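Local atomic coordinates of possible metal-dependent hydrolase (Veillonella parvula, PDB entry 3RPC), a protein that probably hydrolyses a substrate not yet identified, using a pair of zinc ions held in a metallo-beta-lactamase-type fold. Residues A[7-12]-A[254-259]. Sequence-based numbering, arbitrary orientation.
Sequences YTHIRN and AVPEDG
Gly259 N donates to His9 O at 2.7 Å, the one direct hydrogen bond between 7-12 and 254-259, whose touching parts run 101° apart; the donor sits above the carbonyl plane, and the bond is bent (139°). His9 has CG anti to its backbone N (chi1 -168°), which lays the imidazole alongside Asp258, with CD2 3.6 Å from Asp258 OD1. The Pro256 side chain crosses that of His9 at about a right angle, its CG 3.9 Å from His9 CB. A hydrogen bond between Tyr7 OH and His9 ND1 (2.8 Å) helps fix the rotation of the ring. In this metallo-beta-lactamase-like chain, 254-259 leaves strand 253-254 of one sheet and leads to strand 261-263, which pairs with strand 6-11 in the other. A classic beta bulge at Ile10 and Arg11, on the side facing strand 14-19, interrupts the regular pairing. Asp258 OD1 is hydrogen-bonded to a water that accepts from Asn12 N (2.8 Å), and forms a salt bridge with Arg237. Asp258 OD2 lies against Arg11 CG at 3.5 Å, while the guanidinium turns away to Val52 O and Phe29 O. The Asn12 side chain, about 5 Å from a bound zinc, donates to the carbonyl of zinc ligand Asp76.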
ATOM      1  N   TYR A   7     -16.120  20.976  -6.695  1.00 17.12           N
ATOM      2  CA  TYR A   7     -15.860  20.534  -5.334  1.00 16.43           C
ATOM      3  C   TYR A   7     -16.292  21.634  -4.376  1.00 16.38           C
ATOM      4  O   TYR A   7     -15.796  22.759  -4.442  1.00 18.70           O
ATOM      5  CB  TYR A   7     -14.372  20.185  -5.133  1.00 18.54           C
ATOM      6  CG  TYR A   7     -14.045  19.845  -3.694  1.00 16.62           C
ATOM      7  CD1 TYR A   7     -14.390  18.611  -3.158  1.00 17.98           C
ATOM      8  CD2 TYR A   7     -13.421  20.767  -2.861  1.00 17.99           C
ATOM      9  CE1 TYR A   7     -14.121  18.301  -1.836  1.00 17.81           C
ATOM     10  CE2 TYR A   7     -13.143  20.461  -1.537  1.00 17.33           C
ATOM     11  CZ  TYR A   7     -13.498  19.229  -1.031  1.00 16.59           C
ATOM     12  OH  TYR A   7     -13.241  18.931   0.287  1.00 18.95           O
ATOM     13  N   THR A   8     -17.234  21.316  -3.500  1.00 16.96           N
ATOM     14  CA  THR A   8     -17.626  22.235  -2.450  1.00 18.03           C
ATOM     15  C   THR A   8     -16.984  21.788  -1.153  1.00 18.02           C
ATOM     16  O   THR A   8     -17.283  20.706  -0.640  1.00 17.18           O
ATOM     17  CB  THR A   8     -19.151  22.268  -2.265  1.00 18.83           C
ATOM     18  OG1 THR A   8     -19.767  22.768  -3.460  1.00 21.37           O
ATOM     19  CG2 THR A   8     -19.510  23.168  -1.096  1.00 20.66           C
ATOM     20  N   HIS A   9     -16.084  22.604  -0.621  1.00 15.72           N
ATOM     21  CA  HIS A   9     -15.481  22.241   0.640  1.00 15.13           C
ATOM     22  C   HIS A   9     -16.458  22.464   1.783  1.00 18.02           C
ATOM     23  O   HIS A   9     -17.172  23.462   1.787  1.00 19.60           O
ATOM     24  CB  HIS A   9     -14.195  23.007   0.919  1.00 15.77           C
ATOM     25  CG  HIS A   9     -13.448  22.417   2.059  1.00 15.12           C
ATOM     26  ND1 HIS A   9     -13.134  21.076   2.096  1.00 18.20           N
ATOM     27  CD2 HIS A   9     -13.028  22.942   3.235  1.00 18.40           C
ATOM     28  CE1 HIS A   9     -12.523  20.806   3.233  1.00 19.59           C
ATOM     29  NE2 HIS A   9     -12.445  21.918   3.941  1.00 17.74           N
ATOM     30  N   ILE A  10     -16.508  21.538   2.738  1.00 16.12           N
ATOM     31  CA  ILE A  10     -17.411  21.693   3.888  1.00 16.40           C
ATOM     32  C   ILE A  10     -16.620  22.059   5.150  1.00 16.19           C
ATOM     33  O   ILE A  10     -16.718  23.181   5.644  1.00 16.21           O
ATOM     34  CB  ILE A  10     -18.310  20.454   4.109  1.00 18.30           C
ATOM     35  CG1 ILE A  10     -19.149  20.175   2.856  1.00 20.34           C
ATOM     36  CG2 ILE A  10     -19.226  20.658   5.322  1.00 17.90           C
ATOM     37  CD1 ILE A  10     -20.068  21.310   2.452  1.00 21.79           C
ATOM     38  N   ARG A  11     -15.806  21.133   5.650  1.00 14.50           N
ATOM     39  CA  ARG A  11     -15.060  21.393   6.882  1.00 14.73           C
ATOM     40  C   ARG A  11     -14.084  20.250   7.111  1.00 13.95           C
ATOM     41  O   ARG A  11     -14.466  19.106   7.002  1.00 14.98           O
ATOM     42  CB  ARG A  11     -16.014  21.521   8.080  1.00 17.13           C
ATOM     43  CG  ARG A  11     -15.300  21.986   9.367  1.00 15.24           C
ATOM     44  CD  ARG A  11     -16.249  22.002  10.576  1.00 15.79           C
ATOM     45  NE  ARG A  11     -16.783  20.673  10.850  1.00 16.73           N
ATOM     46  CZ  ARG A  11     -17.709  20.409  11.770  1.00 18.36           C
ATOM     47  NH1 ARG A  11     -18.201  21.384  12.527  1.00 16.90           N
ATOM     48  NH2 ARG A  11     -18.144  19.163  11.937  1.00 17.88           N
ATOM     49  N   ASN A  12     -12.838  20.586   7.447  1.00 14.30           N
ATOM     50  CA  ASN A  12     -11.761  19.593   7.601  1.00 15.60           C
ATOM     51  C   ASN A  12     -11.536  18.819   6.293  1.00 14.05           C
ATOM     52  O   ASN A  12     -11.142  19.419   5.295  1.00 16.54           O
ATOM     53  CB  ASN A  12     -12.017  18.648   8.782  1.00 15.37           C
ATOM     54  CG  ASN A  12     -10.745  17.953   9.263  1.00 15.93           C
ATOM     55  OD1 ASN A  12      -9.686  18.584   9.385  1.00 17.20           O
ATOM     56  ND2 ASN A  12     -10.841  16.664   9.547  1.00 16.91           N
ATOM     57  N   ALA A 254      -5.316  25.968  -4.494  1.00 15.50           N
ATOM     58  CA  ALA A 254      -6.473  26.612  -3.875  1.00 17.41           C
ATOM     59  C   ALA A 254      -6.547  26.220  -2.407  1.00 18.07           C
ATOM     60  O   ALA A 254      -6.235  25.082  -2.038  1.00 16.96           O
ATOM     61  CB  ALA A 254      -7.746  26.207  -4.590  1.00 17.22           C
ATOM     62  N   VAL A 255      -6.957  27.168  -1.573  1.00 16.13           N
ATOM     63  CA  VAL A 255      -7.191  26.915  -0.156  1.00 14.99           C
ATOM     64  C   VAL A 255      -8.619  27.357   0.146  1.00 18.56           C
ATOM     65  O   VAL A 255      -8.849  28.479   0.603  1.00 18.55           O
ATOM     66  CB  VAL A 255      -6.199  27.692   0.730  1.00 15.88           C
ATOM     67  CG1 VAL A 255      -6.369  27.306   2.190  1.00 16.82           C
ATOM     68  CG2 VAL A 255      -4.762  27.443   0.267  1.00 18.03           C
ATOM     69  N   PRO A 256      -9.595  26.485  -0.137  1.00 16.70           N
ATOM     70  CA  PRO A 256     -10.984  26.947  -0.016  1.00 16.92           C
ATOM     71  C   PRO A 256     -11.418  27.164   1.423  1.00 17.67           C
ATOM     72  O   PRO A 256     -10.987  26.451   2.326  1.00 16.63           O
ATOM     73  CB  PRO A 256     -11.789  25.798  -0.631  1.00 15.48           C
ATOM     74  CG  PRO A 256     -10.903  24.580  -0.403  1.00 15.45           C
ATOM     75  CD  PRO A 256      -9.508  25.107  -0.647  1.00 16.82           C
ATOM     76  N   GLU A 257     -12.282  28.156   1.627  1.00 16.81           N
ATOM     77  CA  GLU A 257     -12.932  28.325   2.909  1.00 17.95           C
ATOM     78  C   GLU A 257     -13.984  27.237   3.094  1.00 16.17           C
ATOM     79  O   GLU A 257     -14.441  26.618   2.131  1.00 16.88           O
ATOM     80  CB  GLU A 257     -13.615  29.689   2.979  1.00 17.34           C
ATOM     81  CG  GLU A 257     -12.670  30.869   2.825  1.00 20.73           C
ATOM     82  CD  GLU A 257     -11.679  30.994   3.961  1.00 24.91           C
ATOM     83  OE1 GLU A 257     -11.946  30.498   5.069  1.00 28.17           O
ATOM     84  OE2 GLU A 257     -10.607  31.596   3.745  1.00 28.60           O
ATOM     85  N   ASP A 258     -14.379  27.019   4.339  1.00 17.41           N
ATOM     86  CA  ASP A 258     -15.493  26.127   4.614  1.00 17.87           C
ATOM     87  C   ASP A 258     -16.716  26.673   3.895  1.00 18.47           C
ATOM     88  O   ASP A 258     -17.072  27.839   4.087  1.00 18.71           O
ATOM     89  CB  ASP A 258     -15.762  26.069   6.116  1.00 16.04           C
ATOM     90  CG  ASP A 258     -14.689  25.302   6.886  1.00 16.92           C
ATOM     91  OD1 ASP A 258     -13.735  24.775   6.264  1.00 18.44           O
ATOM     92  OD2 ASP A 258     -14.816  25.209   8.128  1.00 19.14           O
ATOM     93  N   GLY A 259     -17.359  25.838   3.079  1.00 16.64           N
ATOM     94  CA  GLY A 259     -18.554  26.232   2.343  1.00 18.46           C
ATOM     95  C   GLY A 259     -18.270  26.729   0.933  1.00 20.75           C
ATOM     96  O   GLY A 259     -19.195  26.920   0.145  1.00 21.83           O
TER
HETATM   97  O   HOH W   1     -11.755  23.125   7.010  1.00 16.38           O